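Local coordinates for protein SnoK (Streptomyces nogalater, PDB 5EPA) that acts as a non-heme iron, 2-oxoglutarate-dependent carbocyclase in the biosynthesis of nogalamycin, at residues V132-T137 against H171-E176; M164-G169 against V214-R219. All coordinates share one frame; numbering follows the deposited sequence.

Interaction 1 of 2, residues V132-T137 against H171-E176; sequences VHDDET and HLRARE. With FE (Fe (III) ion), chain G; AKG (2-oxoglutaric acid), chain H.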
ATOM      1  N   VAL A 132      11.331   0.082  -7.222  1.00 23.91           N
ATOM      2  CA  VAL A 132      10.341  -0.852  -7.756  1.00 23.37           C
ATOM      3  C   VAL A 132      10.289  -2.178  -6.966  1.00 22.62           C
ATOM      4  O   VAL A 132      11.313  -2.726  -6.590  1.00 21.98           O
ATOM      5  CB  VAL A 132      10.607  -1.134  -9.267  1.00 23.78           C
ATOM      6  CG1 VAL A 132      11.954  -1.835  -9.466  1.00 24.39           C
ATOM      7  CG2 VAL A 132       9.503  -1.973  -9.889  1.00 23.86           C
ATOM      8  N   HIS A 133       9.074  -2.691  -6.775  1.00 22.56           N
ATOM      9  CA  HIS A 133       8.860  -3.956  -6.065  1.00 22.99           C
ATOM     10  C   HIS A 133       7.441  -4.425  -6.229  1.00 22.55           C
ATOM     11  O   HIS A 133       6.613  -3.701  -6.766  1.00 22.53           O
ATOM     12  CB  HIS A 133       9.151  -3.768  -4.548  1.00 23.17           C
ATOM     13  CG  HIS A 133       8.226  -2.790  -3.868  1.00 23.25           C
ATOM     14  ND1 HIS A 133       8.353  -1.426  -4.007  1.00 23.13           N
ATOM     15  CD2 HIS A 133       7.144  -2.985  -3.064  1.00 23.42           C
ATOM     16  CE1 HIS A 133       7.387  -0.825  -3.321  1.00 23.55           C
ATOM     17  NE2 HIS A 133       6.599  -1.746  -2.763  1.00 24.52           N
ATOM     18  N   ASP A 134       7.149  -5.626  -5.747  1.00 22.05           N
ATOM     19  CA  ASP A 134       5.778  -6.004  -5.451  1.00 21.92           C
ATOM     20  C   ASP A 134       5.676  -6.197  -3.938  1.00 22.22           C
ATOM     21  O   ASP A 134       6.684  -6.248  -3.247  1.00 21.91           O
ATOM     22  CB  ASP A 134       5.308  -7.229  -6.197  1.00 22.71           C
ATOM     23  CG  ASP A 134       6.056  -8.531  -5.804  1.00 23.61           C
ATOM     24  OD1 ASP A 134       6.338  -8.761  -4.608  1.00 23.19           O
ATOM     25  OD2 ASP A 134       6.326  -9.341  -6.735  1.00 24.87           O
ATOM     26  N   ASP A 135       4.465  -6.173  -3.415  1.00 22.71           N
ATOM     27  CA  ASP A 135       4.296  -6.125  -1.952  1.00 23.58           C
ATOM     28  C   ASP A 135       4.374  -7.521  -1.367  1.00 24.81           C
ATOM     29  O   ASP A 135       4.858  -7.701  -0.265  1.00 25.45           O
ATOM     30  CB  ASP A 135       2.990  -5.456  -1.605  1.00 23.25           C
ATOM     31  CG  ASP A 135       2.993  -3.949  -1.867  1.00 22.60           C
ATOM     32  OD1 ASP A 135       4.042  -3.214  -1.786  1.00 24.38           O
ATOM     33  OD2 ASP A 135       1.867  -3.504  -2.165  1.00 21.35           O
ATOM     34  N   GLU A 136       3.911  -8.505  -2.133  1.00 26.18           N
ATOM     35  CA  GLU A 136       3.941  -9.889  -1.727  1.00 28.08           C
ATOM     36  C   GLU A 136       5.306 -10.296  -1.217  1.00 27.74           C
ATOM     37  O   GLU A 136       5.435 -11.021  -0.226  1.00 28.99           O
ATOM     38  CB  GLU A 136       3.492 -10.772  -2.911  1.00 30.68           C
ATOM     39  CG  GLU A 136       3.575 -12.263  -2.699  1.00 34.32           C
ATOM     40  CD  GLU A 136       3.104 -13.056  -3.926  1.00 38.67           C
ATOM     41  OE1 GLU A 136       3.744 -12.991  -5.022  1.00 41.08           O
ATOM     42  OE2 GLU A 136       2.052 -13.746  -3.792  1.00 41.71           O
ATOM     43  N   THR A 137       6.325  -9.863  -1.904  1.00 26.90           N
ATOM     44  CA  THR A 137       7.685 -10.274  -1.601  1.00 27.65           C
ATOM     45  C   THR A 137       8.091  -9.931  -0.153  1.00 27.79           C
ATOM     46  O   THR A 137       8.767 -10.698   0.523  1.00 28.16           O
ATOM     47  CB  THR A 137       8.643  -9.587  -2.591  1.00 28.36           C
ATOM     48  OG1 THR A 137       8.337 -10.020  -3.951  1.00 29.59           O
ATOM     49  CG2 THR A 137      10.078  -9.892  -2.278  1.00 28.53           C
ATOM     50  N   HIS A 171       0.556  -8.246 -11.992  1.00 25.82           N
ATOM     51  CA  HIS A 171       0.016  -9.186 -11.015  1.00 25.95           C
ATOM     52  C   HIS A 171      -0.306 -10.569 -11.551  1.00 28.05           C
ATOM     53  O   HIS A 171      -0.517 -11.500 -10.758  1.00 30.03           O
ATOM     54  CB  HIS A 171      -1.241  -8.617 -10.372  1.00 25.48           C
ATOM     55  CG  HIS A 171      -2.398  -8.454 -11.315  1.00 25.65           C
ATOM     56  ND1 HIS A 171      -2.286  -7.806 -12.531  1.00 25.44           N
ATOM     57  CD2 HIS A 171      -3.699  -8.790 -11.190  1.00 25.88           C
ATOM     58  CE1 HIS A 171      -3.465  -7.754 -13.109  1.00 25.92           C
ATOM     59  NE2 HIS A 171      -4.336  -8.371 -12.334  1.00 26.35           N
ATOM     60  N   LEU A 172      -0.339 -10.723 -12.860  1.00 28.92           N
ATOM     61  CA  LEU A 172      -0.593 -11.997 -13.461  1.00 30.72           C
ATOM     62  C   LEU A 172       0.680 -12.715 -13.887  1.00 31.10           C
ATOM     63  O   LEU A 172       0.600 -13.716 -14.558  1.00 31.70           O
ATOM     64  CB  LEU A 172      -1.516 -11.850 -14.687  1.00 31.99           C
ATOM     65  CG  LEU A 172      -2.867 -11.189 -14.355  1.00 32.13           C
ATOM     66  CD1 LEU A 172      -3.624 -10.925 -15.656  1.00 33.30           C
ATOM     67  CD2 LEU A 172      -3.716 -12.010 -13.390  1.00 32.36           C
ATOM     68  N   ARG A 173       1.845 -12.219 -13.489  1.00 30.34           N
ATOM     69  CA  ARG A 173       3.090 -12.899 -13.807  1.00 31.21           C
ATOM     70  C   ARG A 173       3.076 -14.353 -13.364  1.00 33.19           C
ATOM     71  O   ARG A 173       2.565 -14.682 -12.292  1.00 33.20           O
ATOM     72  CB  ARG A 173       4.274 -12.229 -13.121  1.00 29.63           C
ATOM     73  CG  ARG A 173       4.716 -10.923 -13.723  1.00 28.95           C
ATOM     74  CD  ARG A 173       5.751 -10.254 -12.828  1.00 27.83           C
ATOM     75  NE  ARG A 173       5.166  -9.853 -11.543  1.00 26.33           N
ATOM     76  CZ  ARG A 173       5.839  -9.733 -10.420  1.00 25.34           C
ATOM     77  NH1 ARG A 173       7.127  -9.967 -10.361  1.00 25.88           N
ATOM     78  NH2 ARG A 173       5.231  -9.318  -9.356  1.00 24.86           N
ATOM     79  N   ALA A 174       3.673 -15.212 -14.190  1.00 36.22           N
ATOM     80  CA  ALA A 174       3.912 -16.614 -13.856  1.00 38.74           C
ATOM     81  C   ALA A 174       4.918 -16.712 -12.715  1.00 41.28           C
ATOM     82  O   ALA A 174       5.653 -15.754 -12.434  1.00 41.89           O
ATOM     83  CB  ALA A 174       4.441 -17.332 -15.066  1.00 40.24           C
ATOM     84  N   ARG A 175       4.942 -17.856 -12.039  1.00 44.57           N
ATOM     85  CA  ARG A 175       5.828 -18.096 -10.865  1.00 46.64           C
ATOM     86  C   ARG A 175       7.294 -17.776 -11.123  1.00 44.80           C
ATOM     87  O   ARG A 175       7.934 -17.117 -10.317  1.00 44.14           O
ATOM     88  CB  ARG A 175       5.698 -19.575 -10.450  1.00 50.60           C
ATOM     89  CG  ARG A 175       6.567 -20.216  -9.348  1.00 55.17           C
ATOM     90  CD  ARG A 175       6.136 -19.696  -7.963  1.00 56.16           C
ATOM     91  NE  ARG A 175       7.218 -19.772  -6.971  1.00 61.21           N
ATOM     92  CZ  ARG A 175       8.185 -18.858  -6.862  1.00 61.72           C
ATOM     93  NH1 ARG A 175       8.236 -17.817  -7.701  1.00 59.72           N
ATOM     94  NH2 ARG A 175       9.104 -18.983  -5.906  1.00 60.49           N
ATOM     95  N   GLU A 176       7.799 -18.223 -12.256  1.00 45.49           N
ATOM     96  CA  GLU A 176       9.203 -18.007 -12.596  1.00 45.91           C
ATOM     97  C   GLU A 176       9.600 -16.512 -12.724  1.00 42.29           C
ATOM     98  O   GLU A 176      10.791 -16.198 -12.711  1.00 42.64           O
ATOM     99  CB  GLU A 176       9.589 -18.754 -13.887  1.00 48.14           C
ATOM    100  CG  GLU A 176       8.859 -18.215 -15.183  1.00 50.76           C
ATOM    101  CD  GLU A 176       7.766 -19.119 -15.776  1.00 52.98           C
ATOM    102  OE1 GLU A 176       7.062 -19.805 -14.971  1.00 53.63           O
ATOM    103  OE2 GLU A 176       7.599 -19.100 -17.045  1.00 52.08           O
TER
HETATM  104 FE    FE G 300       4.627  -1.401  -2.092  1.00 25.06          FE
HETATM  105  C1  AKG H 301       2.896   0.635  -1.302  1.00 13.40           C
HETATM  106  O1  AKG H 301       1.880   1.253  -0.895  1.00 14.55           O
HETATM  107  O2  AKG H 301       2.998  -0.612  -1.450  1.00 14.12           O
HETATM  108  C2  AKG H 301       4.111   1.378  -1.624  1.00 13.68           C
HETATM  109  O5  AKG H 301       5.032   0.680  -2.020  1.00 16.29           O
HETATM  110  C3  AKG H 301       4.179   2.877  -1.470  1.00 13.19           C
HETATM  111  C4  AKG H 301       5.559   3.520  -1.632  1.00 12.89           C
HETATM  112  C5  AKG H 301       5.453   5.052  -1.516  1.00 13.44           C
HETATM  113  O3  AKG H 301       4.488   5.612  -0.901  1.00 13.85           O
HETATM  114  O4  AKG H 301       6.321   5.767  -2.025  1.00 12.22           O
HETATM  115  O   HOH W   1       8.647 -10.137  -7.828  1.00 26.30           O
HETATM  116  O   HOH W   2       5.254  -1.520  -0.025  1.00 20.97           O
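The guanidinium of R173 meets the carboxylate of D134 at its edge. OD2 lies only 9° out of the guanidinium plane, while the two planes themselves are turned 50° apart. The bond is a salt bridge from R173 NH2 to D134 OD2, 2.8 Å long and nearly straight at 165°. It uses the anti lone pair of OD2, the one away from OD1. A water at the same guanidinium edge donates to D134 OD2 and accepts from R173 NH1, 3.0 Å from that nitrogen. R173 reaches over by a bend at chi3. Its NE and NH1 also bond the carbonyls of S170 and D177, and NH2 bonds R219 O, which fixes the group's rotation. The other oxygen of D134 turns back on its own chain. T137 N donates to D134 OD1 over 2.9 Å, an Asx motif. Both carboxylate oxygens of this buried aspartate are thus held.

D134 is the middle residue of the HXD motif of the cupin-fold oxygenases. Its neighbours face the metal instead. H133 NE2 binds the iron at 2.1 Å and D135 OD1 binds it at 1.9 Å. H222 completes the facial triad. 2-Oxoglutarate chelates the iron through O2 and O5, and O5 sits in the H133 ring plane, at its edge. A water is the sixth ligand, 2.2 Å from the iron.

Interaction 2 of 2, residues M164-G169 against V214-R219; sequences MSYVPG and VFHHCR. With AKG (2-oxoglutaric acid), chain H.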
ATOM      1  N   MET A 164       2.809   7.528  -7.510  1.00 25.14           N
ATOM      2  CA  MET A 164       3.040   6.101  -7.757  1.00 25.84           C
ATOM      3  C   MET A 164       3.033   5.807  -9.264  1.00 25.23           C
ATOM      4  O   MET A 164       2.359   6.500 -10.004  1.00 24.91           O
ATOM      5  CB  MET A 164       1.935   5.283  -7.105  1.00 26.02           C
ATOM      6  CG  MET A 164       1.845   5.459  -5.595  1.00 26.50           C
ATOM      7  SD  MET A 164       3.096   4.504  -4.765  1.00 28.39           S
ATOM      8  CE  MET A 164       2.314   2.909  -4.832  1.00 27.94           C
ATOM      9  N   SER A 165       3.759   4.766  -9.668  1.00 24.21           N
ATOM     10  CA  SER A 165       3.623   4.186 -10.986  1.00 24.75           C
ATOM     11  C   SER A 165       3.472   2.690 -10.892  1.00 24.49           C
ATOM     12  O   SER A 165       3.981   2.076  -9.960  1.00 24.85           O
ATOM     13  CB  SER A 165       4.840   4.501 -11.871  1.00 25.21           C
ATOM     14  OG  SER A 165       4.955   5.887 -12.095  1.00 24.98           O
ATOM     15  N   TYR A 166       2.799   2.109 -11.879  1.00 24.61           N
ATOM     16  CA  TYR A 166       2.424   0.679 -11.876  1.00 24.36           C
ATOM     17  C   TYR A 166       2.730   0.047 -13.225  1.00 25.15           C
ATOM     18  O   TYR A 166       2.727   0.723 -14.244  1.00 25.53           O
ATOM     19  CB  TYR A 166       0.910   0.520 -11.614  1.00 24.17           C
ATOM     20  CG  TYR A 166       0.458   1.247 -10.384  1.00 23.47           C
ATOM     21  CD1 TYR A 166       0.058   2.564 -10.462  1.00 23.66           C
ATOM     22  CD2 TYR A 166       0.444   0.616  -9.130  1.00 23.02           C
ATOM     23  CE1 TYR A 166      -0.330   3.259  -9.340  1.00 23.45           C
ATOM     24  CE2 TYR A 166       0.016   1.304  -7.994  1.00 22.94           C
ATOM     25  CZ  TYR A 166      -0.371   2.630  -8.110  1.00 23.04           C
ATOM     26  OH  TYR A 166      -0.731   3.365  -7.005  1.00 22.79           O
ATOM     27  N   VAL A 167       3.063  -1.236 -13.204  1.00 25.15           N
ATOM     28  CA  VAL A 167       3.219  -2.002 -14.408  1.00 25.25           C
ATOM     29  C   VAL A 167       1.903  -2.783 -14.646  1.00 25.58           C
ATOM     30  O   VAL A 167       1.652  -3.803 -14.014  1.00 24.66           O
ATOM     31  CB  VAL A 167       4.415  -2.954 -14.308  1.00 25.45           C
ATOM     32  CG1 VAL A 167       4.586  -3.748 -15.601  1.00 26.31           C
ATOM     33  CG2 VAL A 167       5.681  -2.174 -14.041  1.00 25.31           C
ATOM     34  N   PRO A 168       1.081  -2.317 -15.615  1.00 26.26           N
ATOM     35  CA  PRO A 168      -0.179  -2.982 -15.929  1.00 26.51           C
ATOM     36  C   PRO A 168      -0.053  -4.485 -16.211  1.00 26.64           C
ATOM     37  O   PRO A 168       0.796  -4.908 -16.983  1.00 27.11           O
ATOM     38  CB  PRO A 168      -0.644  -2.270 -17.204  1.00 27.13           C
ATOM     39  CG  PRO A 168       0.016  -0.954 -17.147  1.00 26.99           C
ATOM     40  CD  PRO A 168       1.358  -1.223 -16.565  1.00 26.46           C
ATOM     41  N   GLY A 169      -0.908  -5.273 -15.574  1.00 26.16           N
ATOM     42  CA  GLY A 169      -0.956  -6.726 -15.787  1.00 26.62           C
ATOM     43  C   GLY A 169       0.125  -7.504 -15.063  1.00 26.12           C
ATOM     44  O   GLY A 169       0.164  -8.717 -15.150  1.00 26.56           O
ATOM     45  N   VAL A 214      -5.725   4.927  -4.741  1.00 25.06           N
ATOM     46  CA  VAL A 214      -5.350   3.963  -5.748  1.00 24.50           C
ATOM     47  C   VAL A 214      -5.130   2.623  -5.071  1.00 24.02           C
ATOM     48  O   VAL A 214      -4.345   2.518  -4.150  1.00 24.29           O
ATOM     49  CB  VAL A 214      -4.063   4.350  -6.486  1.00 24.52           C
ATOM     50  CG1 VAL A 214      -3.845   3.436  -7.689  1.00 24.80           C
ATOM     51  CG2 VAL A 214      -4.117   5.791  -6.939  1.00 24.88           C
ATOM     52  N   PHE A 215      -5.783   1.591  -5.584  1.00 24.21           N
ATOM     53  CA  PHE A 215      -5.673   0.226  -5.061  1.00 23.39           C
ATOM     54  C   PHE A 215      -4.774  -0.575  -5.959  1.00 23.66           C
ATOM     55  O   PHE A 215      -4.850  -0.471  -7.182  1.00 24.53           O
ATOM     56  CB  PHE A 215      -7.039  -0.472  -5.048  1.00 23.72           C
ATOM     57  CG  PHE A 215      -8.026   0.134  -4.123  1.00 23.43           C
ATOM     58  CD1 PHE A 215      -8.748   1.210  -4.488  1.00 23.59           C
ATOM     59  CD2 PHE A 215      -8.221  -0.410  -2.848  1.00 23.58           C
ATOM     60  CE1 PHE A 215      -9.642   1.799  -3.592  1.00 24.24           C
ATOM     61  CE2 PHE A 215      -9.124   0.141  -1.964  1.00 23.62           C
ATOM     62  CZ  PHE A 215      -9.841   1.260  -2.340  1.00 23.85           C
ATOM     63  N   HIS A 216      -3.904  -1.375  -5.372  1.00 23.66           N
ATOM     64  CA  HIS A 216      -3.082  -2.293  -6.179  1.00 23.87           C
ATOM     65  C   HIS A 216      -2.924  -3.664  -5.536  1.00 22.97           C
ATOM     66  O   HIS A 216      -2.693  -3.796  -4.326  1.00 21.46           O
ATOM     67  CB  HIS A 216      -1.684  -1.657  -6.561  1.00 23.85           C
ATOM     68  CG  HIS A 216      -0.752  -1.459  -5.409  1.00 23.12           C
ATOM     69  ND1 HIS A 216      -0.733  -0.308  -4.671  1.00 23.18           N
ATOM     70  CD2 HIS A 216       0.163  -2.280  -4.841  1.00 23.26           C
ATOM     71  CE1 HIS A 216       0.147  -0.420  -3.693  1.00 22.25           C
ATOM     72  NE2 HIS A 216       0.739  -1.589  -3.804  1.00 22.68           N
ATOM     73  N   HIS A 217      -2.989  -4.675  -6.387  1.00 23.50           N
ATOM     74  CA  HIS A 217      -2.796  -6.064  -5.971  1.00 24.29           C
ATOM     75  C   HIS A 217      -1.394  -6.340  -5.426  1.00 23.79           C
ATOM     76  O   HIS A 217      -0.435  -5.647  -5.753  1.00 23.32           O
ATOM     77  CB  HIS A 217      -3.100  -6.977  -7.130  1.00 25.54           C
ATOM     78  CG  HIS A 217      -3.209  -8.420  -6.759  1.00 26.58           C
ATOM     79  ND1 HIS A 217      -2.125  -9.265  -6.749  1.00 27.14           N
ATOM     80  CD2 HIS A 217      -4.281  -9.181  -6.441  1.00 27.67           C
ATOM     81  CE1 HIS A 217      -2.516 -10.482  -6.418  1.00 28.12           C
ATOM     82  NE2 HIS A 217      -3.823 -10.457  -6.224  1.00 28.48           N
ATOM     83  N   CYS A 218      -1.282  -7.334  -4.553  1.00 24.63           N
ATOM     84  CA  CYS A 218       0.004  -7.645  -3.867  1.00 24.53           C
ATOM     85  C   CYS A 218       1.102  -8.160  -4.810  1.00 25.36           C
ATOM     86  O   CYS A 218       2.266  -8.231  -4.435  1.00 24.84           O
ATOM     87  CB  CYS A 218      -0.176  -8.641  -2.709  1.00 24.78           C
ATOM     88  SG  CYS A 218      -0.772 -10.298  -3.203  1.00 26.80           S
ATOM     89  N   ARG A 219       0.718  -8.522  -6.025  1.00 26.38           N
ATOM     90  CA  ARG A 219       1.662  -8.919  -7.083  1.00 26.90           C
ATOM     91  C   ARG A 219       1.897  -7.887  -8.137  1.00 25.21           C
ATOM     92  O   ARG A 219       2.716  -8.106  -9.036  1.00 25.55           O
ATOM     93  CB  ARG A 219       1.195 -10.192  -7.759  1.00 29.27           C
ATOM     94  CG  ARG A 219       1.449 -11.386  -6.895  1.00 31.93           C
ATOM     95  CD  ARG A 219       0.983 -12.636  -7.577  1.00 35.09           C
ATOM     96  NE  ARG A 219       0.948 -13.706  -6.607  1.00 38.02           N
ATOM     97  CZ  ARG A 219       0.649 -14.958  -6.900  1.00 39.95           C
ATOM     98  NH1 ARG A 219       0.372 -15.294  -8.132  1.00 41.74           N
ATOM     99  NH2 ARG A 219       0.621 -15.857  -5.945  1.00 41.90           N
TER
HETATM  100  C1  AKG H 301       2.896   0.635  -1.302  1.00 13.40           C
HETATM  101  O1  AKG H 301       1.880   1.253  -0.895  1.00 14.55           O
HETATM  102  O2  AKG H 301       2.998  -0.612  -1.450  1.00 14.12           O
HETATM  103  C2  AKG H 301       4.111   1.378  -1.624  1.00 13.68           C
HETATM  104  O5  AKG H 301       5.032   0.680  -2.020  1.00 16.29           O
HETATM  105  C3  AKG H 301       4.179   2.877  -1.470  1.00 13.19           C
HETATM  106  C4  AKG H 301       5.559   3.520  -1.632  1.00 12.89           C
HETATM  107  C5  AKG H 301       5.453   5.052  -1.516  1.00 13.44           C
HETATM  108  O3  AKG H 301       4.488   5.612  -0.901  1.00 13.85           O
HETATM  109  O4  AKG H 301       6.321   5.767  -2.025  1.00 12.22           O
HETATM  110  O   HOH W   3      -1.880   1.964  -5.225  1.00 29.49           O
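M164 opens the 164-169 segment with its side chain pointing at strand 214-217. Bends at chi2 and chi3 fold its thioether end towards the co-substrate. CE comes within 4.1 Å of H216 CE1, approaching the imidazole obliquely. SD packs 3.8 Å from C3 of 2-oxoglutarate. M164 therefore touches both the ligand and a histidine that binds it.

Two residues on, Y166 again points across. Its CZ packs 3.6 Å from V214 CG1, the two side chains coming from opposite directions. CE2 lies 3.7 Å from H216 CB. The Y166 and H216 rings are oblique, with planes at 48°, and H216 ND1 lies near the tyrosine plane at the ring edge. H216 CG stands between its backbone N and carbonyl carbon (chi1 68°), which turns the ring towards Y166, the two side chains crossing at about a right angle. The ring of Y38 also stacks on Y166.

The two strands belong to different sheets of the double-stranded beta-helix, or cupin barrel. Their axes are 10.0 Å apart, so the link is made by side chains and a water, with no direct hydrogen bond. That water donates to V214 O and bonds Y166 OH and H216 ND1, at 2.6 Å from ND1.

On the far nitrogen, H216 NE2 hydrogen-bonds D135 OD2 and makes a weak, 3.4 Å bond to O2 of 2-oxoglutarate. With both nitrogens engaged, the imidazole is fixed in rotation, joining the bridging water to an iron-binding carboxylate.

In the fold
From the N terminus the chain first passes 132-137, at the end of strand 130-133. It runs on through 164-169 before 171-176 returns to it, closing interaction 1 over 33 intervening residues. Interaction 2 closes later, when 214-219 comes back to 164-169 over 44 residues. The segments alternate, so the two loops cross rather than nest. Interaction 1 ties an edge strand of the four-stranded sheet to the loop before helix 191-194. Interaction 2 joins an inner strand of that sheet to strand 213-217 of the seven-stranded one. Their centres are 10 Å apart, and both contacts reach 2-oxoglutarate. H171 also packs on R219 between them.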